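PDB 5DLL: aminopeptidase N from Francisella tularensis subsp. tularensis, which probably degrades intracellular peptides as a zinc-dependent M1-family aminopeptidase, releasing N-terminal residues, preferably alanine. Local coordinates for residues I34-L37 against T42-T45; I110-N115 against E119-S124; T405-E410 against D439-D444; F433-A438 against L447-Y452; A584-E589 against V640-D645. All blocks are in the same frame, centred on the assembly; numbering follows the deposited sequence.

Contacts 1 and 2 both belong to the N-terminal beta domain, with centres about 13 Å apart, and they meet directly: T42 O lies 3.0 Å from I110 N, a probable hydrogen bond, and L121 packs on T42. Contacts 3 and 4 form a second pair in the peptidase domain, about 11 Å between centres, where R443 N lies 3.1 Å from A438 O and L407 packs on M437. Of the five, contact 4 comes near the zinc site of H309, H313 and E332, the side chain of Y452 being about 11 Å from that of E332. Contact 5 stands apart in the C-terminal helical region, its centre about 70 Å from that of contact 1.

Contact 1: I34-L37 against T42-T45; sequences IFEL and TRVT. With NA (sodium ion), chain R.
I34 begins the pairing with T45: its N gives a hydrogen bond of 3.0 Å to T45 O, while the return bond from T45 N to I34 O is weak. The same I34 O also receives the CA-H of V44. This is an antiparallel hairpin, strand 26-36 turning back into strand 42-52, and I34 with T45 is one of its hydrogen-bonded pairs.

F35 faces V44 in the next, non-hydrogen-bonded pair, and the two side chains run side by side on the face of the sheet they share. Ring atom CE2 touches V44 CG2 at 3.9 Å, and V44 CG1 stands over one face of the ring, displaced toward its rim. V44 splays its methyls to reach both places, CG1 anti to the backbone N (chi1 -172°).

E36 closes a second hydrogen-bonded pair with R43. E36 N donates to R43 O at 3.0 Å, and R43 N answers to E36 O at 3.3 Å. Their side chains lie side by side on the other face, the arginine bent at chi3 (71°), and E36 OE1 sits above the guanidinium plane, 3.8 Å from R43 NH1. A water bonded to E36 OE1, R43 O and T45 OG1 lies on this face too.

L37 ends the walk, CD2 resting 4.0 Å from T42 CG2.

V44 O, turned away from the hairpin partner, binds the sodium ion at 2.3 Å alongside T106 and T141. The ion therefore ties this strand to its neighbour 101-110, whereas the long E36-R43 salt bridge is probably a matter of charge alone, since no N-H points at the oxygen.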
# COMPACT_ATOMS: atom_id res chain seq x y z
N ILE A 34 4.47 29.18 19.21
CA ILE A 34 5.86 29.64 19.17
C ILE A 34 6.73 28.51 19.73
O ILE A 34 6.48 28.03 20.84
CB ILE A 34 6.09 30.92 20.00
CG1 ILE A 34 5.19 32.06 19.50
CG2 ILE A 34 7.56 31.34 19.95
CD1 ILE A 34 5.04 33.21 20.48
N PHE A 35 7.72 28.09 18.95
CA PHE A 35 8.66 27.06 19.37
C PHE A 35 10.04 27.66 19.60
O PHE A 35 10.65 28.22 18.68
CB PHE A 35 8.77 25.96 18.31
CG PHE A 35 7.56 25.07 18.22
CD1 PHE A 35 6.43 25.48 17.50
CD2 PHE A 35 7.55 23.82 18.81
CE1 PHE A 35 5.32 24.67 17.40
CE2 PHE A 35 6.43 23.00 18.72
CZ PHE A 35 5.32 23.42 18.01
N GLU A 36 10.52 27.57 20.85
CA GLU A 36 11.88 27.94 21.19
C GLU A 36 12.70 26.67 21.34
O GLU A 36 12.76 26.08 22.42
CB GLU A 36 11.91 28.76 22.47
CG GLU A 36 11.00 29.97 22.40
CD GLU A 36 11.19 30.91 23.57
OE1 GLU A 36 10.18 31.26 24.21
OE2 GLU A 36 12.35 31.29 23.84
N LEU A 37 13.30 26.24 20.23
CA LEU A 37 13.93 24.93 20.15
C LEU A 37 15.18 24.80 21.02
O LEU A 37 16.06 25.68 21.03
CB LEU A 37 14.29 24.60 18.69
CG LEU A 37 13.12 24.44 17.72
CD1 LEU A 37 13.64 23.96 16.37
CD2 LEU A 37 12.07 23.47 18.25
N THR A 42 12.67 22.55 25.24
CA THR A 42 11.94 23.26 24.19
C THR A 42 10.67 23.88 24.79
O THR A 42 9.89 23.19 25.44
CB THR A 42 11.56 22.32 23.03
OG1 THR A 42 12.75 21.79 22.42
CG2 THR A 42 10.73 23.06 21.98
N ARG A 43 10.48 25.18 24.56
CA ARG A 43 9.33 25.91 25.12
C ARG A 43 8.27 26.15 24.06
O ARG A 43 8.55 26.73 23.02
CB ARG A 43 9.77 27.25 25.71
CG ARG A 43 10.53 27.15 27.02
CD ARG A 43 10.96 28.53 27.50
NE ARG A 43 9.83 29.33 27.98
CZ ARG A 43 9.87 30.65 28.20
NH1 ARG A 43 10.98 31.36 27.97
NH2 ARG A 43 8.78 31.27 28.64
N VAL A 44 7.04 25.71 24.35
CA VAL A 44 5.92 25.84 23.43
C VAL A 44 4.79 26.71 24.01
O VAL A 44 3.92 26.24 24.78
CB VAL A 44 5.36 24.45 23.03
CG1 VAL A 44 4.32 24.59 21.92
CG2 VAL A 44 6.50 23.53 22.59
N THR A 45 4.84 27.99 23.64
CA THR A 45 3.74 28.92 23.89
C THR A 45 2.67 28.68 22.83
O THR A 45 3.00 28.46 21.67
CB THR A 45 4.20 30.39 23.79
OG1 THR A 45 5.42 30.57 24.52
CG2 THR A 45 3.13 31.34 24.34
NA NA R . 1.75 25.80 25.25
O HOH W 1 7.76 29.62 23.46

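Contact 2: I110-N115 against E119-S124; sequences INPSAN and EGLYKS
A type I beta turn, P112 to N115, follows strand 101-110 of the N-terminal domain and lies against segment 119-124, which turns a corner at L121 and leads into strand 122-123. The turn closes through N115 N to P112 O at 3.2 Å.

N115 carries the polar half of the contact. Its CG is anti to the backbone N (chi1 -175°), which carries the amide toward segment 119-124, and there ND2 donates to two backbone oxygens. E119 O is the nearer at 2.6 Å, the donor tilted modestly from that carbonyl's plane. L121 O receives the other bond at 3.2 Å, but here ND2 stands well above the carbonyl plane and misses the lone pairs. The carbonyls of E119 and L121, which flank G120, are thus held by one amide nitrogen, while OD1 bonds S117 OG in the intervening loop. G120, between the two acceptors, has a positive phi (55°), which favours glycine.

The apolar half centres on L121. Its CD2 lies 4.0 Å from I110 CD1, the two side chains crossing at about a right angle, and equally 4.0 Å from P112 CG, so one methyl fills the corner between isoleucine and proline. Farther along, P112 CB sits 4.2 Å from K123 CB, with the lysine reaching on to Y164 OH.

Strand 42-52 lies behind this cluster, T42 touching I110, P112 and L121, and strand 128-131 flanks it with F128 on P112 and T130 on L121. The contact therefore fills the junction between two sheets of the domain.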
# COMPACT_ATOMS: atom_id res chain seq x y z
N ILE A 110 9.10 20.84 27.05
CA ILE A 110 9.20 19.43 26.64
C ILE A 110 10.63 19.04 26.29
O ILE A 110 11.47 19.90 26.01
CB ILE A 110 8.29 19.13 25.43
CG1 ILE A 110 8.63 20.05 24.25
CG2 ILE A 110 6.82 19.27 25.81
CD1 ILE A 110 7.84 19.76 22.99
N ASN A 111 10.88 17.74 26.29
CA ASN A 111 12.22 17.20 26.11
C ASN A 111 12.26 16.28 24.88
O ASN A 111 11.94 15.09 24.98
CB ASN A 111 12.64 16.44 27.37
CG ASN A 111 14.14 16.24 27.48
OD1 ASN A 111 14.87 16.34 26.50
ND2 ASN A 111 14.60 15.96 28.69
N PRO A 112 12.63 16.85 23.72
CA PRO A 112 12.78 16.07 22.48
C PRO A 112 13.90 15.04 22.56
O PRO A 112 13.76 13.93 22.04
CB PRO A 112 13.10 17.14 21.43
CG PRO A 112 12.53 18.39 21.98
CD PRO A 112 12.73 18.29 23.46
N SER A 113 15.00 15.41 23.20
CA SER A 113 16.15 14.53 23.36
C SER A 113 15.76 13.22 24.05
O SER A 113 16.34 12.17 23.76
CB SER A 113 17.24 15.23 24.15
OG SER A 113 18.38 14.40 24.29
N ALA A 114 14.79 13.31 24.96
CA ALA A 114 14.34 12.18 25.77
C ALA A 114 13.19 11.37 25.17
O ALA A 114 12.88 10.28 25.65
CB ALA A 114 13.94 12.67 27.16
N ASN A 115 12.54 11.91 24.14
CA ASN A 115 11.41 11.24 23.48
C ASN A 115 11.87 10.11 22.56
O ASN A 115 12.49 10.36 21.52
CB ASN A 115 10.59 12.26 22.69
CG ASN A 115 9.33 11.66 22.08
OD1 ASN A 115 9.15 10.44 22.03
ND2 ASN A 115 8.45 12.52 21.61
N GLU A 119 6.67 9.96 18.48
CA GLU A 119 5.50 10.82 18.32
C GLU A 119 5.85 12.18 18.89
O GLU A 119 6.90 12.35 19.49
CB GLU A 119 4.31 10.26 19.09
CG GLU A 119 3.80 8.92 18.61
CD GLU A 119 2.48 8.56 19.26
OE1 GLU A 119 2.27 8.94 20.43
OE2 GLU A 119 1.65 7.90 18.59
N GLY A 120 4.95 13.16 18.73
CA GLY A 120 5.21 14.52 19.18
C GLY A 120 6.50 15.05 18.58
O GLY A 120 6.87 14.67 17.48
N LEU A 121 7.19 15.91 19.32
CA LEU A 121 8.47 16.44 18.86
C LEU A 121 9.57 15.53 19.37
O LEU A 121 9.65 15.26 20.57
CB LEU A 121 8.65 17.87 19.38
CG LEU A 121 9.91 18.62 18.94
CD1 LEU A 121 10.04 18.68 17.43
CD2 LEU A 121 9.87 20.03 19.52
N TYR A 122 10.42 15.04 18.47
CA TYR A 122 11.59 14.26 18.86
C TYR A 122 12.82 14.69 18.08
O TYR A 122 12.72 15.50 17.17
CB TYR A 122 11.32 12.75 18.71
CG TYR A 122 10.87 12.32 17.34
CD1 TYR A 122 11.80 12.02 16.34
CD2 TYR A 122 9.52 12.19 17.03
CE1 TYR A 122 11.39 11.61 15.08
CE2 TYR A 122 9.10 11.78 15.78
CZ TYR A 122 10.05 11.49 14.81
OH TYR A 122 9.64 11.09 13.56
N LYS A 123 13.98 14.17 18.45
CA LYS A 123 15.25 14.57 17.85
C LYS A 123 16.15 13.37 17.61
O LYS A 123 16.52 12.67 18.55
CB LYS A 123 15.96 15.58 18.75
CG LYS A 123 17.11 16.31 18.09
CD LYS A 123 17.72 17.32 19.03
CE LYS A 123 19.08 17.78 18.55
NZ LYS A 123 19.70 18.74 19.50
N SER A 124 16.51 13.15 16.35
CA SER A 124 17.29 11.97 15.95
C SER A 124 18.38 12.34 14.94
O SER A 124 18.12 12.46 13.74
CB SER A 124 16.35 10.91 15.36
OG SER A 124 15.25 10.67 16.22

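Contact 3: T405-E410 against D439-D444; sequences TLLGEE and DANNRD
R443 reaches across to helix 390-423 with its side chain extended, CG anti to the backbone N (chi1 -156°). CB directs the chain toward the helix, and CD passes L407 CD2 at 4.2 Å. At the tip, NH1 donates to L406 O over 2.9 Å with an angle of 145° at the hydrogen. That oxygen lies at the guanidinium edge, near its plane, yet NH1 approaches from above the L406 carbonyl plane and not on a lone pair. The other terminal nitrogen, NH2, lies 4.0 Å from L406 CD2 and forms a salt bridge with E515, so the two ends of the guanidinium grip different parts of the fold.

Beside it, N441 packs on L407. The leucine's CD2 meets N441 CB at 3.6 Å, while CD1 approaches ND2, whose protons serve G411 O and M437 O.

N442, with positive phi, is the C-prime residue of a Schellman motif that ends helix 430-439; R443 leaves from just beyond it. The acceptor L406 O stands just before the kink of helix 390-423, where the N atoms of E409 and E410 lack their bonds to the preceding turn. F445 packs on both L406 and L407, so the loop following helix 430-439 lies along that long helix.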
# COMPACT_ATOMS: atom_id res chain seq x y z
N THR A 405 -17.38 2.82 -10.94
CA THR A 405 -17.97 1.88 -11.90
C THR A 405 -19.46 2.17 -12.14
O THR A 405 -19.92 2.14 -13.28
CB THR A 405 -17.81 0.42 -11.41
OG1 THR A 405 -16.43 0.16 -11.13
CG2 THR A 405 -18.29 -0.58 -12.45
N LEU A 406 -20.19 2.46 -11.07
CA LEU A 406 -21.62 2.75 -11.16
C LEU A 406 -21.94 4.07 -11.85
O LEU A 406 -22.90 4.15 -12.61
CB LEU A 406 -22.26 2.73 -9.76
CG LEU A 406 -22.39 1.35 -9.11
CD1 LEU A 406 -22.75 1.48 -7.64
CD2 LEU A 406 -23.41 0.49 -9.84
N LEU A 407 -21.14 5.11 -11.59
CA LEU A 407 -21.42 6.45 -12.12
C LEU A 407 -20.70 6.78 -13.42
O LEU A 407 -21.15 7.65 -14.17
CB LEU A 407 -21.03 7.51 -11.09
CG LEU A 407 -21.77 7.52 -9.75
CD1 LEU A 407 -21.10 8.53 -8.84
CD2 LEU A 407 -23.25 7.84 -9.94
N GLY A 408 -19.57 6.12 -13.68
CA GLY A 408 -18.69 6.50 -14.78
C GLY A 408 -17.87 7.71 -14.38
O GLY A 408 -18.18 8.38 -13.40
N GLU A 409 -16.83 7.99 -15.16
CA GLU A 409 -15.87 9.05 -14.80
C GLU A 409 -16.54 10.40 -14.61
O GLU A 409 -16.34 11.06 -13.60
CB GLU A 409 -14.76 9.15 -15.86
CG GLU A 409 -13.77 10.30 -15.66
CD GLU A 409 -12.80 10.11 -14.51
OE1 GLU A 409 -12.64 8.97 -14.02
OE2 GLU A 409 -12.18 11.11 -14.09
N GLU A 410 -17.35 10.80 -15.58
CA GLU A 410 -17.91 12.15 -15.60
C GLU A 410 -18.75 12.40 -14.35
O GLU A 410 -18.60 13.44 -13.69
CB GLU A 410 -18.74 12.37 -16.87
CG GLU A 410 -18.94 13.83 -17.25
CD GLU A 410 -19.56 14.01 -18.63
OE1 GLU A 410 -19.84 13.00 -19.32
OE2 GLU A 410 -19.78 15.17 -19.04
N ASP A 439 -26.06 12.41 -4.61
CA ASP A 439 -26.84 13.61 -4.91
C ASP A 439 -26.36 14.36 -6.16
O ASP A 439 -27.17 14.93 -6.89
CB ASP A 439 -26.84 14.56 -3.70
CG ASP A 439 -27.56 13.96 -2.49
OD1 ASP A 439 -28.57 13.24 -2.67
OD2 ASP A 439 -27.11 14.22 -1.35
N ALA A 440 -25.05 14.35 -6.42
CA ALA A 440 -24.49 14.99 -7.61
C ALA A 440 -24.93 14.29 -8.90
O ALA A 440 -24.88 14.89 -9.98
CB ALA A 440 -22.97 15.02 -7.54
N ASN A 441 -25.34 13.03 -8.79
CA ASN A 441 -25.78 12.23 -9.93
C ASN A 441 -27.22 11.76 -9.83
O ASN A 441 -27.60 10.77 -10.46
CB ASN A 441 -24.84 11.03 -10.09
CG ASN A 441 -23.45 11.46 -10.48
OD1 ASN A 441 -23.19 11.73 -11.65
ND2 ASN A 441 -22.55 11.54 -9.51
N ASN A 442 -28.03 12.47 -9.05
CA ASN A 442 -29.47 12.22 -9.02
C ASN A 442 -29.77 10.73 -8.84
O ASN A 442 -30.47 10.12 -9.65
CB ASN A 442 -30.10 12.77 -10.32
CG ASN A 442 -31.60 12.98 -10.21
OD1 ASN A 442 -32.16 12.97 -9.12
ND2 ASN A 442 -32.25 13.17 -11.35
N ARG A 443 -29.22 10.16 -7.77
CA ARG A 443 -29.26 8.71 -7.57
C ARG A 443 -29.39 8.32 -6.09
O ARG A 443 -29.10 9.12 -5.20
CB ARG A 443 -27.99 8.10 -8.16
CG ARG A 443 -28.13 6.65 -8.55
CD ARG A 443 -27.09 6.30 -9.59
NE ARG A 443 -27.09 4.88 -9.90
CZ ARG A 443 -26.28 4.32 -10.79
NH1 ARG A 443 -25.41 5.05 -11.49
NH2 ARG A 443 -26.35 3.00 -11.00
N ASP A 444 -29.84 7.09 -5.85
CA ASP A 444 -30.06 6.57 -4.50
C ASP A 444 -29.07 5.45 -4.18
O ASP A 444 -29.17 4.34 -4.72
CB ASP A 444 -31.50 6.06 -4.36
CG ASP A 444 -31.88 5.77 -2.91
OD1 ASP A 444 -31.61 6.62 -2.04
OD2 ASP A 444 -32.46 4.69 -2.65

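Contact 4: F433-A438 against L447-Y452; sequences FVNAMA and LFKRWY
K449 NZ donates to N435 OD1 at 2.7 Å, in the plane of the amide carbonyl and on a lone pair, with a C=O...N angle of 141°. The two side chains cross at about a right angle. K449 is fully extended beyond CG, and that length carries the ammonium from the turn at L447-R450 to helix 430-439.

On the way the lysine's methylenes cover V434. Its CE lies 3.8 Å from V434 CG1 and its CG 4.0 Å from the same methyl, an oblique crossing in which the aliphatic part serves as apolar packing while the charged end bonds to N435. V434 sets CG1 anti to the backbone N (chi1 174°), which turns its other methyl to Y452: CG2 lies 3.9 Å from ring atom CE2. Valine and tyrosine slide past one another in opposite directions here.

F445 also packs on V434, from the loop that joins the segments, and Y452 goes on to touch S329 of helix 328-346, the helix that carries the zinc ligand E332. Here helix 430-439 of the M1 peptidase domain packs against the type I turn L447-R450 that leads into the short helix 450-453, with the side chain of Y452 about 11 Å from that of E332.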
# COMPACT_ATOMS: atom_id res chain seq x y z
N PHE A 433 -19.63 11.12 2.05
CA PHE A 433 -19.02 10.92 0.73
C PHE A 433 -20.01 10.30 -0.23
O PHE A 433 -20.15 10.75 -1.37
CB PHE A 433 -17.76 10.05 0.85
CG PHE A 433 -17.12 9.73 -0.48
CD1 PHE A 433 -16.31 10.67 -1.11
CD2 PHE A 433 -17.31 8.50 -1.09
CE1 PHE A 433 -15.72 10.38 -2.33
CE2 PHE A 433 -16.71 8.20 -2.31
CZ PHE A 433 -15.91 9.15 -2.93
N VAL A 434 -20.70 9.26 0.23
CA VAL A 434 -21.69 8.56 -0.58
C VAL A 434 -22.86 9.48 -0.94
O VAL A 434 -23.39 9.41 -2.04
CB VAL A 434 -22.21 7.30 0.14
CG1 VAL A 434 -23.35 6.66 -0.64
CG2 VAL A 434 -21.08 6.30 0.35
N ASN A 435 -23.26 10.34 -0.00
CA ASN A 435 -24.34 11.29 -0.25
C ASN A 435 -24.00 12.28 -1.37
O ASN A 435 -24.82 12.53 -2.24
CB ASN A 435 -24.71 12.06 1.03
CG ASN A 435 -25.40 11.18 2.07
OD1 ASN A 435 -25.91 10.10 1.76
ND2 ASN A 435 -25.41 11.64 3.31
N ALA A 436 -22.79 12.83 -1.34
CA ALA A 436 -22.32 13.76 -2.37
C ALA A 436 -22.25 13.09 -3.74
O ALA A 436 -22.60 13.68 -4.77
CB ALA A 436 -20.95 14.32 -2.00
N MET A 437 -21.80 11.84 -3.73
CA MET A 437 -21.69 11.01 -4.92
C MET A 437 -23.09 10.62 -5.43
O MET A 437 -23.33 10.54 -6.63
CB MET A 437 -20.87 9.75 -4.57
CG MET A 437 -19.86 9.27 -5.60
SD MET A 437 -18.62 10.42 -6.22
CE MET A 437 -18.13 11.26 -4.72
N ALA A 438 -24.01 10.40 -4.49
CA ALA A 438 -25.41 10.09 -4.81
C ALA A 438 -26.12 11.32 -5.37
O ALA A 438 -26.69 11.28 -6.46
CB ALA A 438 -26.14 9.60 -3.56
N LEU A 447 -28.69 1.41 -0.29
CA LEU A 447 -28.31 -0.00 -0.17
C LEU A 447 -26.80 -0.18 -0.29
O LEU A 447 -26.22 -1.10 0.29
CB LEU A 447 -29.00 -0.84 -1.24
CG LEU A 447 -29.00 -2.36 -1.01
CD1 LEU A 447 -29.99 -2.76 0.07
CD2 LEU A 447 -29.30 -3.09 -2.31
N PHE A 448 -26.16 0.70 -1.06
CA PHE A 448 -24.72 0.66 -1.22
C PHE A 448 -23.98 0.95 0.10
O PHE A 448 -22.91 0.40 0.34
CB PHE A 448 -24.29 1.65 -2.29
CG PHE A 448 -22.84 1.59 -2.62
CD1 PHE A 448 -22.36 0.62 -3.49
CD2 PHE A 448 -21.94 2.48 -2.05
CE1 PHE A 448 -21.01 0.55 -3.80
CE2 PHE A 448 -20.59 2.41 -2.36
CZ PHE A 448 -20.13 1.45 -3.23
N LYS A 449 -24.56 1.81 0.95
CA LYS A 449 -23.98 2.15 2.26
C LYS A 449 -23.72 0.94 3.15
O LYS A 449 -22.83 0.97 4.01
CB LYS A 449 -24.86 3.16 3.00
CG LYS A 449 -24.72 4.57 2.46
CD LYS A 449 -25.76 5.51 3.02
CE LYS A 449 -25.61 6.90 2.42
NZ LYS A 449 -26.71 7.81 2.84
N ARG A 450 -24.49 -0.13 2.94
CA ARG A 450 -24.34 -1.40 3.64
C ARG A 450 -22.94 -2.05 3.47
O ARG A 450 -22.56 -2.90 4.27
CB ARG A 450 -25.45 -2.36 3.19
CG ARG A 450 -25.51 -3.72 3.88
CD ARG A 450 -25.60 -3.61 5.40
NE ARG A 450 -25.56 -4.93 6.03
CZ ARG A 450 -25.33 -5.15 7.32
NH1 ARG A 450 -25.11 -4.13 8.15
NH2 ARG A 450 -25.31 -6.39 7.79
N TRP A 451 -22.19 -1.64 2.44
CA TRP A 451 -20.79 -2.07 2.26
C TRP A 451 -19.87 -1.65 3.42
O TRP A 451 -18.91 -2.36 3.75
CB TRP A 451 -20.21 -1.52 0.95
CG TRP A 451 -20.55 -2.32 -0.28
CD1 TRP A 451 -21.46 -2.01 -1.24
CD2 TRP A 451 -19.96 -3.57 -0.68
NE1 TRP A 451 -21.49 -2.98 -2.21
CE2 TRP A 451 -20.57 -3.95 -1.89
CE3 TRP A 451 -18.98 -4.40 -0.12
CZ2 TRP A 451 -20.24 -5.13 -2.56
CZ3 TRP A 451 -18.65 -5.58 -0.80
CH2 TRP A 451 -19.27 -5.93 -2.00
N TYR A 452 -20.15 -0.50 4.01
CA TYR A 452 -19.35 0.01 5.13
C TYR A 452 -19.56 -0.76 6.43
O TYR A 452 -18.63 -0.90 7.23
CB TYR A 452 -19.62 1.51 5.33
CG TYR A 452 -19.00 2.34 4.24
CD1 TYR A 452 -17.68 2.78 4.34
CD2 TYR A 452 -19.70 2.64 3.08
CE1 TYR A 452 -17.09 3.52 3.32
CE2 TYR A 452 -19.12 3.38 2.06
CZ TYR A 452 -17.82 3.81 2.19
OH TYR A 452 -17.22 4.55 1.18

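Contact 5: A584-E589 against V640-D645; sequences ADLNDE and VNQLAD
The amide of Q642 and the carboxylate of D585 are the flat groups here, their planes 53° apart and their side chains crossing at about a right angle. NE2 of Q642 comes 3.6 Å from D585 OD1, while its OE1 turns to the backbone of L586. Both segments lie in the C-terminal helical region of the ARM-repeat family: 584-589 is the approach to helix 588-598, and 640-645 is part of helix 629-646.

Q642 gets there with CG anti to the carbonyl carbon (chi1 -76°) and the chain extended beyond it. OE1 accepts a weak hydrogen bond from L586 N at 3.5 Å and lies nearer still to L586 CB. The glutamine amide thus runs along the backbone at D585 and L586, with its nitrogen on the acid's side and its oxygen on that of the leucine's N-H.

Next to this polar edge, L586 points its side chain at the helix. CG is anti to the backbone N (chi1 -152°), and the branch beyond sends CD2 into L643, the two leucines crossing at about a right angle. L591 touches both of them, and F594 adds to the L643 side, so helix 588-598 continues the apolar patch that L586 begins.

N587 caps that helix: as its N-cap residue it accepts from E589 N at OD1, over 3.3 Å, while ND2 is hydrogen-bonded to E552 OE2. Across the contact, L586 CD2 and L643 CD2 meet as methyls, 3.4 Å apart.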
# COMPACT_ATOMS: atom_id res chain seq x y z
N ALA A 584 -2.21 -32.44 -15.17
CA ALA A 584 -2.54 -32.68 -16.57
C ALA A 584 -1.43 -32.23 -17.51
O ALA A 584 -0.66 -31.32 -17.19
CB ALA A 584 -3.84 -31.97 -16.93
N ASP A 585 -1.35 -32.89 -18.67
CA ASP A 585 -0.46 -32.46 -19.74
C ASP A 585 -1.06 -31.23 -20.42
O ASP A 585 -2.22 -30.88 -20.19
CB ASP A 585 -0.25 -33.58 -20.77
CG ASP A 585 0.65 -34.69 -20.25
OD1 ASP A 585 1.55 -34.41 -19.43
OD2 ASP A 585 0.47 -35.85 -20.68
N LEU A 586 -0.26 -30.60 -21.27
CA LEU A 586 -0.63 -29.32 -21.87
C LEU A 586 -1.48 -29.51 -23.13
O LEU A 586 -1.09 -30.22 -24.06
CB LEU A 586 0.64 -28.52 -22.18
CG LEU A 586 0.54 -27.00 -22.19
CD1 LEU A 586 -0.01 -26.47 -20.87
CD2 LEU A 586 1.91 -26.41 -22.48
N ASN A 587 -2.65 -28.88 -23.14
CA ASN A 587 -3.61 -28.98 -24.24
C ASN A 587 -3.07 -28.36 -25.54
O ASN A 587 -2.25 -27.44 -25.50
CB ASN A 587 -4.93 -28.32 -23.82
CG ASN A 587 -6.10 -28.71 -24.70
OD1 ASN A 587 -5.94 -29.11 -25.85
ND2 ASN A 587 -7.30 -28.58 -24.15
N ASP A 588 -3.53 -28.87 -26.68
CA ASP A 588 -3.09 -28.37 -27.99
C ASP A 588 -3.72 -26.99 -28.29
O ASP A 588 -3.03 -26.08 -28.77
CB ASP A 588 -3.45 -29.38 -29.09
CG ASP A 588 -2.37 -29.51 -30.15
OD1 ASP A 588 -1.26 -28.99 -29.96
OD2 ASP A 588 -2.64 -30.15 -31.19
N GLU A 589 -5.01 -26.85 -28.01
CA GLU A 589 -5.72 -25.59 -28.21
C GLU A 589 -5.24 -24.53 -27.22
O GLU A 589 -5.32 -23.33 -27.50
CB GLU A 589 -7.23 -25.77 -28.09
CG GLU A 589 -7.88 -26.52 -29.25
CD GLU A 589 -7.67 -28.02 -29.19
OE1 GLU A 589 -7.98 -28.63 -28.14
OE2 GLU A 589 -7.19 -28.61 -30.19
N VAL A 640 5.60 -25.72 -17.17
CA VAL A 640 6.54 -24.64 -17.50
C VAL A 640 7.64 -25.17 -18.42
O VAL A 640 8.06 -24.48 -19.35
CB VAL A 640 7.12 -23.97 -16.22
CG1 VAL A 640 8.40 -23.20 -16.52
CG2 VAL A 640 6.08 -23.04 -15.61
N ASN A 641 8.09 -26.40 -18.17
CA ASN A 641 9.07 -27.05 -19.04
C ASN A 641 8.52 -27.33 -20.45
O ASN A 641 9.25 -27.21 -21.43
CB ASN A 641 9.58 -28.35 -18.42
CG ASN A 641 10.32 -29.23 -19.42
OD1 ASN A 641 9.77 -30.21 -19.92
ND2 ASN A 641 11.55 -28.85 -19.73
N GLN A 642 7.25 -27.72 -20.54
CA GLN A 642 6.62 -27.98 -21.84
C GLN A 642 6.55 -26.71 -22.69
O GLN A 642 7.01 -26.70 -23.83
CB GLN A 642 5.24 -28.60 -21.66
CG GLN A 642 5.28 -30.07 -21.27
CD GLN A 642 3.92 -30.76 -21.34
OE1 GLN A 642 3.09 -30.42 -22.18
NE2 GLN A 642 3.71 -31.73 -20.46
N LEU A 643 5.99 -25.64 -22.13
CA LEU A 643 5.90 -24.36 -22.83
C LEU A 643 7.26 -23.86 -23.28
O LEU A 643 7.41 -23.35 -24.39
CB LEU A 643 5.28 -23.30 -21.92
CG LEU A 643 3.81 -23.50 -21.53
CD1 LEU A 643 3.48 -22.66 -20.30
CD2 LEU A 643 2.90 -23.14 -22.69
N ALA A 644 8.25 -24.01 -22.41
CA ALA A 644 9.64 -23.64 -22.71
C ALA A 644 10.17 -24.34 -23.96
O ALA A 644 10.83 -23.71 -24.78
CB ALA A 644 10.53 -23.97 -21.53
N ASP A 645 9.86 -25.63 -24.09
CA ASP A 645 10.39 -26.49 -25.16
C ASP A 645 9.59 -26.40 -26.46
O ASP A 645 10.18 -26.28 -27.54
CB ASP A 645 10.46 -27.95 -24.70
CG ASP A 645 11.65 -28.24 -23.81
OD1 ASP A 645 12.67 -27.52 -23.88
OD2 ASP A 645 11.58 -29.22 -23.03